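Local coordinates for C-type diheme-containing protein (Kuenenia stuttgartiensis, PDB 6H5L) that covalently binds two heme c groups and probably transfers electrons as part of a large multiheme reductase complex from an anammox bacterium, at residues Phe51-Thr54 with Pro60-Glu63; Glu63-Thr68 with Val95-Ser100; Pro110-Gly115 with Val183-Thr188. One frame throughout, in Å; residues are numbered along the deposited sequence.

Contact 1: residues Phe51-Thr54 with Pro60-Glu63. With HEC (heme c), chain L.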
loop_
_atom_site.group_PDB
_atom_site.type_symbol
_atom_site.label_atom_id
_atom_site.label_comp_id
_atom_site.label_asym_id
_atom_site.label_seq_id
_atom_site.Cartn_x
_atom_site.Cartn_y
_atom_site.Cartn_z
ATOM N N PHE B 51 14.744 32.338 -34.099
ATOM C CA PHE B 51 15.942 31.614 -33.680
ATOM C C PHE B 51 17.134 32.082 -34.508
ATOM O O PHE B 51 17.264 31.733 -35.687
ATOM C CB PHE B 51 15.703 30.116 -33.807
ATOM C CG PHE B 51 14.360 29.689 -33.294
ATOM C CD1 PHE B 51 14.040 29.845 -31.957
ATOM C CD2 PHE B 51 13.407 29.158 -34.149
ATOM C CE1 PHE B 51 12.801 29.464 -31.475
ATOM C CE2 PHE B 51 12.168 28.774 -33.674
ATOM C CZ PHE B 51 11.865 28.930 -32.338
ATOM N N ARG B 52 17.992 32.883 -33.882
ATOM C CA ARG B 52 19.138 33.496 -34.530
ATOM C C ARG B 52 20.364 33.361 -33.638
ATOM O O ARG B 52 20.286 32.943 -32.478
ATOM C CB ARG B 52 18.884 34.981 -34.828
ATOM C CG ARG B 52 17.767 35.258 -35.819
ATOM C CD ARG B 52 17.163 36.640 -35.595
ATOM N NE ARG B 52 16.212 36.620 -34.488
ATOM C CZ ARG B 52 16.493 36.997 -33.245
ATOM N NH1 ARG B 52 17.701 37.447 -32.939
ATOM N NH2 ARG B 52 15.559 36.928 -32.308
ATOM N N THR B 53 21.511 33.719 -34.208
ATOM C CA THR B 53 22.715 34.013 -33.446
ATOM C C THR B 53 22.995 35.510 -33.408
ATOM O O THR B 53 24.054 35.926 -32.923
ATOM C CB THR B 53 23.912 33.259 -34.029
ATOM O OG1 THR B 53 24.020 33.546 -35.429
ATOM C CG2 THR B 53 23.736 31.763 -33.840
ATOM N N THR B 54 22.068 36.323 -33.903
ATOM C CA THR B 54 22.176 37.769 -33.997
ATOM C C THR B 54 21.325 38.443 -32.925
ATOM O O THR B 54 20.370 37.849 -32.413
ATOM C CB THR B 54 21.731 38.235 -35.389
ATOM O OG1 THR B 54 20.347 37.929 -35.574
ATOM C CG2 THR B 54 22.547 37.534 -36.465
ATOM N N PRO B 60 18.287 37.155 -39.488
ATOM C CA PRO B 60 19.117 35.971 -39.264
ATOM C C PRO B 60 20.234 35.891 -40.288
ATOM O O PRO B 60 20.121 36.389 -41.410
ATOM C CB PRO B 60 18.129 34.813 -39.438
ATOM C CG PRO B 60 17.147 35.338 -40.423
ATOM C CD PRO B 60 16.986 36.803 -40.087
ATOM N N THR B 61 21.331 35.260 -39.883
ATOM C CA THR B 61 22.358 34.923 -40.853
ATOM C C THR B 61 21.861 33.786 -41.739
ATOM O O THR B 61 20.921 33.065 -41.396
ATOM C CB THR B 61 23.658 34.519 -40.157
ATOM O OG1 THR B 61 23.468 33.274 -39.474
ATOM C CG2 THR B 61 24.082 35.582 -39.156
ATOM N N ASP B 62 22.497 33.638 -42.903
ATOM C CA ASP B 62 22.151 32.522 -43.778
ATOM C C ASP B 62 22.360 31.187 -43.077
ATOM O O ASP B 62 21.648 30.215 -43.362
ATOM C CB ASP B 62 22.968 32.583 -45.069
ATOM C CG ASP B 62 22.676 33.827 -45.885
ATOM O OD1 ASP B 62 21.978 34.725 -45.368
ATOM O OD2 ASP B 62 23.140 33.904 -47.043
ATOM N N GLU B 63 23.318 31.127 -42.149
ATOM C CA GLU B 63 23.553 29.903 -41.392
ATOM C C GLU B 63 22.463 29.669 -40.355
ATOM O O GLU B 63 22.111 28.517 -40.078
ATOM C CB GLU B 63 24.925 29.962 -40.718
ATOM C CG GLU B 63 26.101 30.130 -41.683
ATOM C CD GLU B 63 26.242 31.549 -42.200
ATOM O OE1 GLU B 63 25.773 32.481 -41.515
ATOM O OE2 GLU B 63 26.807 31.728 -43.298
HETATM FE FE HEC L . 8.624 25.575 -41.750
HETATM C CHA HEC L . 8.905 27.643 -39.032
HETATM C CHB HEC L . 11.612 26.812 -42.961
HETATM C CHC HEC L . 8.356 23.559 -44.532
HETATM C CHD HEC L . 5.585 24.405 -40.636
HETATM N NA HEC L . 10.003 26.964 -41.118
HETATM C C1A HEC L . 9.918 27.708 -39.962
HETATM C C2A HEC L . 11.076 28.576 -39.868
HETATM C C3A HEC L . 11.831 28.348 -40.968
HETATM C C4A HEC L . 11.166 27.330 -41.762
HETATM C CMA HEC L . 13.171 28.987 -41.403
HETATM C CAA HEC L . 11.228 29.542 -38.656
HETATM C CBA HEC L . 12.586 30.187 -38.382
HETATM C CGA HEC L . 12.456 31.116 -37.201
HETATM O O1A HEC L . 11.313 31.543 -36.891
HETATM O O2A HEC L . 13.497 31.433 -36.571
HETATM N NB HEC L . 9.760 25.259 -43.437
HETATM C C1B HEC L . 10.975 25.853 -43.724
HETATM C C2B HEC L . 11.466 25.283 -44.965
HETATM C C3B HEC L . 10.566 24.393 -45.399
HETATM C C4B HEC L . 9.478 24.356 -44.445
HETATM C CMB HEC L . 12.789 25.669 -45.661
HETATM C CAB HEC L . 10.644 23.526 -46.678
HETATM C CBB HEC L . 11.749 22.454 -46.548
HETATM N NC HEC L . 7.233 24.238 -42.455
HETATM C C1C HEC L . 7.320 23.506 -43.624
HETATM C C2C HEC L . 6.212 22.575 -43.655
HETATM C C3C HEC L . 5.382 22.907 -42.656
HETATM C C4C HEC L . 6.049 23.896 -41.830
HETATM C CMC HEC L . 5.849 21.706 -44.880
HETATM C CAC HEC L . 4.020 22.252 -42.329
HETATM C CBC HEC L . 4.225 20.785 -41.891
HETATM N ND HEC L . 7.429 25.963 -40.094
HETATM C C1D HEC L . 6.204 25.349 -39.841
HETATM C C2D HEC L . 5.681 25.862 -38.594
HETATM C C3D HEC L . 6.722 26.874 -38.098
HETATM C C4D HEC L . 7.769 26.867 -39.091
HETATM C CMD HEC L . 4.352 25.473 -37.913
HETATM C CAD HEC L . 6.681 27.727 -36.814
HETATM C CBD HEC L . 7.125 26.881 -35.628
HETATM C CGD HEC L . 7.036 27.695 -34.366
HETATM O O1D HEC L . 7.637 28.799 -34.314
HETATM O O2D HEC L . 6.369 27.232 -33.405
#

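Contact 2: residues Glu63-Thr68 with Val95-Ser100. With HEC (heme c), chain L.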
loop_
_atom_site.group_PDB
_atom_site.type_symbol
_atom_site.label_atom_id
_atom_site.label_comp_id
_atom_site.label_asym_id
_atom_site.label_seq_id
_atom_site.Cartn_x
_atom_site.Cartn_y
_atom_site.Cartn_z
ATOM N N GLU B 63 23.318 31.127 -42.149
ATOM C CA GLU B 63 23.553 29.903 -41.392
ATOM C C GLU B 63 22.463 29.669 -40.355
ATOM O O GLU B 63 22.111 28.517 -40.078
ATOM C CB GLU B 63 24.925 29.962 -40.718
ATOM C CG GLU B 63 26.101 30.130 -41.683
ATOM C CD GLU B 63 26.242 31.549 -42.200
ATOM O OE1 GLU B 63 25.773 32.481 -41.515
ATOM O OE2 GLU B 63 26.807 31.728 -43.298
ATOM N N ASP B 64 21.914 30.742 -39.776
ATOM C CA ASP B 64 20.811 30.594 -38.830
ATOM C C ASP B 64 19.611 29.935 -39.490
ATOM O O ASP B 64 18.980 29.047 -38.907
ATOM C CB ASP B 64 20.418 31.958 -38.260
ATOM C CG ASP B 64 21.459 32.514 -37.310
ATOM O OD1 ASP B 64 22.374 31.761 -36.922
ATOM O OD2 ASP B 64 21.362 33.708 -36.954
ATOM N N ILE B 65 19.272 30.368 -40.707
ATOM C CA ILE B 65 18.125 29.801 -41.408
ATOM C C ILE B 65 18.389 28.345 -41.773
ATOM O O ILE B 65 17.537 27.473 -41.570
ATOM C CB ILE B 65 17.786 30.645 -42.650
ATOM C CG1 ILE B 65 17.510 32.096 -42.249
ATOM C CG2 ILE B 65 16.592 30.058 -43.387
ATOM C CD1 ILE B 65 17.334 33.031 -43.430
ATOM N N TYR B 66 19.576 28.061 -42.316
ATOM C CA TYR B 66 19.927 26.687 -42.661
ATOM C C TYR B 66 19.884 25.775 -41.443
ATOM O O TYR B 66 19.526 24.599 -41.561
ATOM C CB TYR B 66 21.315 26.649 -43.304
ATOM C CG TYR B 66 21.748 25.274 -43.759
ATOM C CD1 TYR B 66 21.454 24.819 -45.037
ATOM C CD2 TYR B 66 22.449 24.428 -42.907
ATOM C CE1 TYR B 66 21.844 23.561 -45.454
ATOM C CE2 TYR B 66 22.841 23.168 -43.314
ATOM C CZ TYR B 66 22.536 22.741 -44.588
ATOM O OH TYR B 66 22.926 21.488 -44.991
ATOM N N ARG B 67 20.242 26.295 -40.268
ATOM C CA ARG B 67 20.207 25.482 -39.058
ATOM C C ARG B 67 18.776 25.129 -38.680
ATOM O O ARG B 67 18.480 23.975 -38.352
ATOM C CB ARG B 67 20.901 26.219 -37.915
ATOM C CG ARG B 67 21.101 25.377 -36.665
ATOM C CD ARG B 67 21.874 26.143 -35.602
ATOM N NE ARG B 67 22.945 25.337 -35.028
ATOM C CZ ARG B 67 23.702 25.718 -34.004
ATOM N NH1 ARG B 67 23.503 26.899 -33.433
ATOM N NH2 ARG B 67 24.655 24.917 -33.551
ATOM N N THR B 68 17.875 26.113 -38.717
ATOM C CA THR B 68 16.480 25.856 -38.367
ATOM C C THR B 68 15.837 24.876 -39.343
ATOM O O THR B 68 15.041 24.019 -38.939
ATOM C CB THR B 68 15.698 27.170 -38.336
ATOM O OG1 THR B 68 16.414 28.133 -37.553
ATOM C CG2 THR B 68 14.323 26.959 -37.723
ATOM N N VAL B 95 15.494 31.869 -51.165
ATOM C CA VAL B 95 14.063 31.942 -51.453
ATOM C C VAL B 95 13.315 32.516 -50.258
ATOM O O VAL B 95 12.454 33.393 -50.401
ATOM C CB VAL B 95 13.522 30.555 -51.844
ATOM C CG1 VAL B 95 12.051 30.647 -52.226
ATOM C CG2 VAL B 95 14.341 29.960 -52.981
ATOM N N LEU B 96 13.636 32.026 -49.057
ATOM C CA LEU B 96 13.049 32.582 -47.842
ATOM C C LEU B 96 13.462 34.035 -47.642
ATOM O O LEU B 96 12.672 34.850 -47.150
ATOM C CB LEU B 96 13.452 31.738 -46.633
ATOM C CG LEU B 96 12.551 30.565 -46.236
ATOM C CD1 LEU B 96 12.432 29.541 -47.355
ATOM C CD2 LEU B 96 13.058 29.906 -44.961
ATOM N N LYS B 97 14.699 34.377 -48.016
ATOM C CA LYS B 97 15.166 35.752 -47.868
ATOM C C LYS B 97 14.463 36.693 -48.837
ATOM O O LYS B 97 14.249 37.866 -48.512
ATOM C CB LYS B 97 16.681 35.822 -48.069
ATOM C CG LYS B 97 17.483 34.996 -47.078
ATOM C CD LYS B 97 18.978 35.124 -47.320
ATOM C CE LYS B 97 19.481 36.510 -46.950
ATOM N NZ LYS B 97 20.945 36.652 -47.181
ATOM N N SER B 98 14.093 36.201 -50.023
ATOM C CA SER B 98 13.453 37.045 -51.025
ATOM C C SER B 98 12.026 37.428 -50.655
ATOM O O SER B 98 11.438 38.279 -51.330
ATOM C CB SER B 98 13.458 36.347 -52.387
ATOM O OG SER B 98 12.532 35.276 -52.419
ATOM N N PHE B 99 11.460 36.829 -49.606
ATOM C CA PHE B 99 10.091 37.137 -49.214
ATOM C C PHE B 99 9.977 38.443 -48.438
ATOM O O PHE B 99 8.872 38.986 -48.328
ATOM C CB PHE B 99 9.514 35.993 -48.376
ATOM C CG PHE B 99 9.360 34.700 -49.131
ATOM C CD1 PHE B 99 8.941 34.696 -50.452
ATOM C CD2 PHE B 99 9.638 33.490 -48.518
ATOM C CE1 PHE B 99 8.800 33.507 -51.146
ATOM C CE2 PHE B 99 9.500 32.299 -49.206
ATOM C CZ PHE B 99 9.080 32.307 -50.521
ATOM N N SER B 100 11.081 38.960 -47.904
ATOM C CA SER B 100 11.070 40.159 -47.077
ATOM C C SER B 100 12.026 41.187 -47.661
ATOM O O SER B 100 13.192 40.878 -47.928
ATOM C CB SER B 100 11.450 39.835 -45.629
ATOM O OG SER B 100 11.479 41.008 -44.837
HETATM FE FE HEC L . 8.624 25.575 -41.750
HETATM C CHA HEC L . 8.905 27.643 -39.032
HETATM C CHB HEC L . 11.612 26.812 -42.961
HETATM C CHC HEC L . 8.356 23.559 -44.532
HETATM C CHD HEC L . 5.585 24.405 -40.636
HETATM N NA HEC L . 10.003 26.964 -41.118
HETATM C C1A HEC L . 9.918 27.708 -39.962
HETATM C C2A HEC L . 11.076 28.576 -39.868
HETATM C C3A HEC L . 11.831 28.348 -40.968
HETATM C C4A HEC L . 11.166 27.330 -41.762
HETATM C CMA HEC L . 13.171 28.987 -41.403
HETATM C CAA HEC L . 11.228 29.542 -38.656
HETATM C CBA HEC L . 12.586 30.187 -38.382
HETATM C CGA HEC L . 12.456 31.116 -37.201
HETATM O O1A HEC L . 11.313 31.543 -36.891
HETATM O O2A HEC L . 13.497 31.433 -36.571
HETATM N NB HEC L . 9.760 25.259 -43.437
HETATM C C1B HEC L . 10.975 25.853 -43.724
HETATM C C2B HEC L . 11.466 25.283 -44.965
HETATM C C3B HEC L . 10.566 24.393 -45.399
HETATM C C4B HEC L . 9.478 24.356 -44.445
HETATM C CMB HEC L . 12.789 25.669 -45.661
HETATM C CAB HEC L . 10.644 23.526 -46.678
HETATM C CBB HEC L . 11.749 22.454 -46.548
HETATM N NC HEC L . 7.233 24.238 -42.455
HETATM C C1C HEC L . 7.320 23.506 -43.624
HETATM C C2C HEC L . 6.212 22.575 -43.655
HETATM C C3C HEC L . 5.382 22.907 -42.656
HETATM C C4C HEC L . 6.049 23.896 -41.830
HETATM C CMC HEC L . 5.849 21.706 -44.880
HETATM C CAC HEC L . 4.020 22.252 -42.329
HETATM C CBC HEC L . 4.225 20.785 -41.891
HETATM N ND HEC L . 7.429 25.963 -40.094
HETATM C C1D HEC L . 6.204 25.349 -39.841
HETATM C C2D HEC L . 5.681 25.862 -38.594
HETATM C C3D HEC L . 6.722 26.874 -38.098
HETATM C C4D HEC L . 7.769 26.867 -39.091
HETATM C CMD HEC L . 4.352 25.473 -37.913
HETATM C CAD HEC L . 6.681 27.727 -36.814
HETATM C CBD HEC L . 7.125 26.881 -35.628
HETATM C CGD HEC L . 7.036 27.695 -34.366
HETATM O O1D HEC L . 7.637 28.799 -34.314
HETATM O O2D HEC L . 6.369 27.232 -33.405
#

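Contact 3: residues Pro110-Gly115 with Val183-Thr188. With HEC (heme c), chain K.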
loop_
_atom_site.group_PDB
_atom_site.type_symbol
_atom_site.label_atom_id
_atom_site.label_comp_id
_atom_site.label_asym_id
_atom_site.label_seq_id
_atom_site.Cartn_x
_atom_site.Cartn_y
_atom_site.Cartn_z
ATOM N N PRO B 110 26.365 41.188 -36.651
ATOM C CA PRO B 110 27.357 40.140 -36.373
ATOM C C PRO B 110 26.851 39.148 -35.336
ATOM O O PRO B 110 26.135 39.509 -34.400
ATOM C CB PRO B 110 28.569 40.928 -35.859
ATOM C CG PRO B 110 28.008 42.224 -35.382
ATOM C CD PRO B 110 26.883 42.526 -36.322
ATOM N N SER B 111 27.220 37.882 -35.524
ATOM C CA SER B 111 26.828 36.840 -34.585
ATOM C C SER B 111 27.406 37.120 -33.205
ATOM O O SER B 111 28.541 37.586 -33.068
ATOM C CB SER B 111 27.293 35.469 -35.080
ATOM O OG SER B 111 26.612 35.090 -36.263
ATOM N N VAL B 112 26.610 36.838 -32.172
ATOM C CA VAL B 112 27.096 37.010 -30.812
ATOM C C VAL B 112 28.110 35.920 -30.480
ATOM O O VAL B 112 28.160 34.853 -31.105
ATOM C CB VAL B 112 25.931 37.010 -29.809
ATOM C CG1 VAL B 112 24.911 38.076 -30.178
ATOM C CG2 VAL B 112 25.278 35.637 -29.750
ATOM N N ASP B 113 28.940 36.203 -29.481
ATOM C CA ASP B 113 29.965 35.272 -29.020
ATOM C C ASP B 113 29.418 34.521 -27.811
ATOM O O ASP B 113 29.160 35.123 -26.764
ATOM C CB ASP B 113 31.256 36.013 -28.679
ATOM C CG ASP B 113 31.802 36.797 -29.856
ATOM O OD1 ASP B 113 31.688 36.306 -30.999
ATOM O OD2 ASP B 113 32.337 37.905 -29.637
ATOM N N VAL B 114 29.231 33.208 -27.968
ATOM C CA VAL B 114 28.675 32.394 -26.889
ATOM C C VAL B 114 29.588 32.428 -25.671
ATOM O O VAL B 114 29.140 32.652 -24.540
ATOM C CB VAL B 114 28.441 30.951 -27.371
ATOM C CG1 VAL B 114 28.000 30.074 -26.210
ATOM C CG2 VAL B 114 27.417 30.924 -28.495
ATOM N N GLY B 115 30.880 32.211 -25.885
ATOM C CA GLY B 115 31.794 32.075 -24.776
ATOM C C GLY B 115 31.811 30.650 -24.254
ATOM O O GLY B 115 31.350 29.705 -24.903
ATOM N N VAL B 183 19.746 27.411 -25.184
ATOM C CA VAL B 183 18.909 28.192 -24.279
ATOM C C VAL B 183 19.598 29.499 -23.909
ATOM O O VAL B 183 18.953 30.550 -23.806
ATOM C CB VAL B 183 18.549 27.359 -23.035
ATOM C CG1 VAL B 183 17.793 28.206 -22.023
ATOM C CG2 VAL B 183 17.722 26.149 -23.435
ATOM N N TYR B 184 20.917 29.460 -23.704
ATOM C CA TYR B 184 21.660 30.690 -23.450
ATOM C C TYR B 184 21.569 31.641 -24.636
ATOM O O TYR B 184 21.501 32.863 -24.458
ATOM C CB TYR B 184 23.121 30.366 -23.132
ATOM C CG TYR B 184 24.031 31.577 -23.103
ATOM C CD1 TYR B 184 24.152 32.353 -21.957
ATOM C CD2 TYR B 184 24.773 31.939 -24.222
ATOM C CE1 TYR B 184 24.983 33.459 -21.928
ATOM C CE2 TYR B 184 25.604 33.043 -24.201
ATOM C CZ TYR B 184 25.705 33.799 -23.052
ATOM O OH TYR B 184 26.531 34.898 -23.024
ATOM N N LEU B 185 21.576 31.097 -25.856
ATOM C CA LEU B 185 21.455 31.938 -27.044
ATOM C C LEU B 185 20.119 32.669 -27.071
ATOM O O LEU B 185 20.062 33.857 -27.411
ATOM C CB LEU B 185 21.626 31.092 -28.306
ATOM C CG LEU B 185 23.049 30.936 -28.846
ATOM C CD1 LEU B 185 23.081 29.917 -29.973
ATOM C CD2 LEU B 185 23.586 32.278 -29.322
ATOM N N ARG B 186 19.033 31.975 -26.716
ATOM C CA ARG B 186 17.713 32.598 -26.726
ATOM C C ARG B 186 17.659 33.793 -25.783
ATOM O O ARG B 186 17.101 34.842 -26.129
ATOM C CB ARG B 186 16.644 31.573 -26.349
ATOM C CG ARG B 186 16.628 30.316 -27.208
ATOM C CD ARG B 186 16.150 30.584 -28.628
ATOM N NE ARG B 186 17.230 31.011 -29.512
ATOM C CZ ARG B 186 18.063 30.177 -30.126
ATOM N NH1 ARG B 186 17.944 28.868 -29.949
ATOM N NH2 ARG B 186 19.016 30.653 -30.915
ATOM N N PHE B 187 18.235 33.656 -24.588
ATOM C CA PHE B 187 18.235 34.755 -23.630
ATOM C C PHE B 187 19.169 35.880 -24.051
ATOM O O PHE B 187 18.980 37.022 -23.616
ATOM C CB PHE B 187 18.629 34.251 -22.239
ATOM C CG PHE B 187 17.753 33.142 -21.717
ATOM C CD1 PHE B 187 16.470 32.954 -22.208
ATOM C CD2 PHE B 187 18.214 32.292 -20.726
ATOM C CE1 PHE B 187 15.671 31.935 -21.728
ATOM C CE2 PHE B 187 17.418 31.274 -20.239
ATOM C CZ PHE B 187 16.145 31.094 -20.742
ATOM N N THR B 188 20.166 35.585 -24.884
ATOM C CA THR B 188 21.112 36.591 -25.346
ATOM C C THR B 188 20.668 37.271 -26.635
ATOM O O THR B 188 21.102 38.396 -26.910
ATOM C CB THR B 188 22.493 35.950 -25.547
ATOM O OG1 THR B 188 22.807 35.134 -24.412
ATOM C CG2 THR B 188 23.572 37.016 -25.698
HETATM FE FE HEC K . 9.813 33.447 -22.215
HETATM C CHA HEC K . 9.922 31.518 -25.054
HETATM C CHB HEC K . 12.377 31.590 -20.875
HETATM C CHC HEC K . 9.967 35.580 -19.529
HETATM C CHD HEC K . 6.824 34.818 -23.155
HETATM N NA HEC K . 10.984 31.879 -22.874
HETATM C C1A HEC K . 10.774 31.158 -24.033
HETATM C C2A HEC K . 11.608 29.971 -23.982
HETATM C C3A HEC K . 12.282 29.990 -22.825
HETATM C C4A HEC K . 11.905 31.192 -22.106
HETATM C CMA HEC K . 13.292 28.930 -22.331
HETATM C CAA HEC K . 11.686 28.877 -25.073
HETATM C CBA HEC K . 12.969 29.031 -25.887
HETATM C CGA HEC K . 13.006 27.984 -26.971
HETATM O O1A HEC K . 11.988 27.265 -27.145
HETATM O O2A HEC K . 14.048 27.870 -27.664
HETATM N NB HEC K . 10.910 33.522 -20.470
HETATM C C1B HEC K . 12.025 32.748 -20.213
HETATM C C2B HEC K . 12.767 33.370 -19.136
HETATM C C3B HEC K . 12.104 34.474 -18.757
HETATM C C4B HEC K . 10.923 34.589 -19.593
HETATM C CMB HEC K . 14.076 32.800 -18.543
HETATM C CAB HEC K . 12.483 35.472 -17.637
HETATM C CBB HEC K . 13.840 36.163 -17.891
HETATM N NC HEC K . 8.597 34.896 -21.453
HETATM C C1C HEC K . 8.886 35.714 -20.376
HETATM C C2C HEC K . 7.937 36.811 -20.378
HETATM C C3C HEC K . 6.998 36.528 -21.292
HETATM C C4C HEC K . 7.441 35.365 -22.048
HETATM C CMC HEC K . 7.812 37.846 -19.233
HETATM C CAC HEC K . 5.734 37.367 -21.602
HETATM C CBC HEC K . 6.124 38.739 -22.193
HETATM N ND HEC K . 8.553 33.190 -23.853
HETATM C C1D HEC K . 7.377 33.913 -24.043
HETATM C C2D HEC K . 6.825 33.554 -25.331
HETATM C C3D HEC K . 7.794 32.522 -25.927
HETATM C C4D HEC K . 8.834 32.359 -24.937
HETATM C CMD HEC K . 5.532 34.099 -25.973
HETATM C CAD HEC K . 7.686 31.805 -27.292
HETATM C CBD HEC K . 6.750 30.606 -27.170
HETATM C CGD HEC K . 6.524 29.987 -28.525
HETATM O O1D HEC K . 7.244 30.358 -29.489
HETATM O O2D HEC K . 5.618 29.121 -28.644
#

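Contact 1: residues Phe51-Thr54 with Pro60-Glu63
R52, whose chain lies against P60, carries the flat group most involved in this contact: the edge of its guanidinium meets the carbonyl carbon of T54, which lies in the guanidinium plane. The nearby T54 carbonyl oxygen is poorly angled toward the group and makes no hydrogen bond with it. NE instead bonds to the backbone oxygen of Y49. The ring of F51 makes no contact with 60-63; it lies obliquely beside a propionate of the first heme, with CD2 the ring atom nearest O2A.

Between the segments the interaction is pure packing. The aliphatic part of R52 crosses the proline ring at a slant, CG lying 3.7 Å from CB of P60, and the chain then bends (chi3 -80°) to bring the guanidinium back beside its own segment. T54 and T61 lie antiparallel alongside one another, their CG2 methyls 3.7 Å apart. At T61, chi1 of 68° sets OG1 between the backbone N and the carbonyl carbon. One threonine can therefore serve two tasks: its methyl packs on T54, while T61 is also the N-cap residue of helix 62-71, its OG1 bonded to D64 N and only weakly to E63 OE1. Polar ends of the neighbours are also occupied, T54 OG1 by the L59 carbonyl and T53 OG1 by S111 OG.

Segment 51-54 runs between the start of helix 62-71 and the cofactor, where F51 N donates to heme O2A over 2.9 Å at 157°. R42, K50 and K175 also hydrogen-bond this heme, completing a c-type heme site to which the second cytochrome half of the chain contributes K175.

Contact 2: residues Glu63-Thr68 with Val95-Ser100
I65 meets L96 and K97 through apolar contact alone. Its chi1 of -57° puts CG1 beside the backbone N and leaves CG2 on the side of L96, 3.9 Å from CD2 of that leucine; the two side chains overlap lengthwise, pointing opposite ways. The other branch ends in CD1, which approaches the aliphatic CG of K97 at 4.1 Å, the chains meeting at a slant. One isoleucine thereby spreads its two arms over successive residues of helix 93-97.

Heme contacts extend the same apolar surface. L96 CD2 is 3.7 Å from the heme methyl CMA, which also comes near I65 CG2, so that both helices close on one corner of the porphyrin. A turn further along helix 62-71, T68 lays its CG2 on the propionate carbon CBA at 3.7 Å.

No hydrogen bond crosses between the segments. Within them, T68 OG1 donates to D64 O over 3.0 Å, and the backbone N of T68 reaches the same oxygen from the opposite face of the carbonyl plane. S98 OG binds V95 O, an oxygen that also stands over the centre of the F99 ring.

Charge enters at the margin, where K97 bends at chi3 and carries NZ to D62. The segments themselves thus meet only through apolar atoms, while this salt bridge to the residue just before 63-68 adds a charged tie between the same two helices.

Contact 3: residues Pro110-Gly115 with Val183-Thr188
V112 and V114 press onto L185 and Y184 of helix 180-189, a helix of the cytochrome c-type domain that holds the second heme. The valines belong to the extended connection between helices 102-105 and 122-135, which runs from one heme-binding half of the chain to the other.

The tight part centres on L185. Its CD2 serves both valines, 3.8 Å from CG2 of V112 and 4.1 Å from CG2 of V114. V112 comes in at a slant, whereas V114 crosses the leucine at about a right angle. In V114, chi1 of 174° divides the work between the methyls: CG2 goes to the leucine and CG1 to Y184 CD2. The V114 carbonyl oxygen adds a contact with the tyrosine, 3.6 Å from CE2.

The outer side is looser. P110, S111, D113 and G115 are exposed, and the side chain of D113 starts away from the helix. No hydrogen bond joins the two segments, although V112 is paired through its backbone with T53.

On the heme-facing side of the helix, the ring of F187 has C4A of the second heme at its edge, in plane, while CHB lies near CE1, obliquely to the ring. The axial ligand M196 packs beside it.

Y184 is held from several directions: W209 stacks on its ring, and R208 bonds its OH as well as T188 OG1. T188 OG1 donates to Y184 O over 2.6 Å and sits 3.4 Å above the centre of the Y184 ring.

How the contacts relate
The three contacts follow the chain in order and step from the first heme-binding half to the second. Contacts 1 and 2 have centres about 9 Å apart, share E63 and helix 62-71, and both touch the first heme; P60 packs on I65 between them. Contact 3, on helix 180-189 beside the second heme, has its centre about 10 Å from that of contact 1 and about 19 Å from that of contact 2, whose nearest atoms remain about 5 Å away. Contact 1 is therefore the link: its 51-54 segment lies between the two heme-binding halves and touches both, reaching D64 of contact 2 on one hand and V112 and R186 of contact 3 on the other.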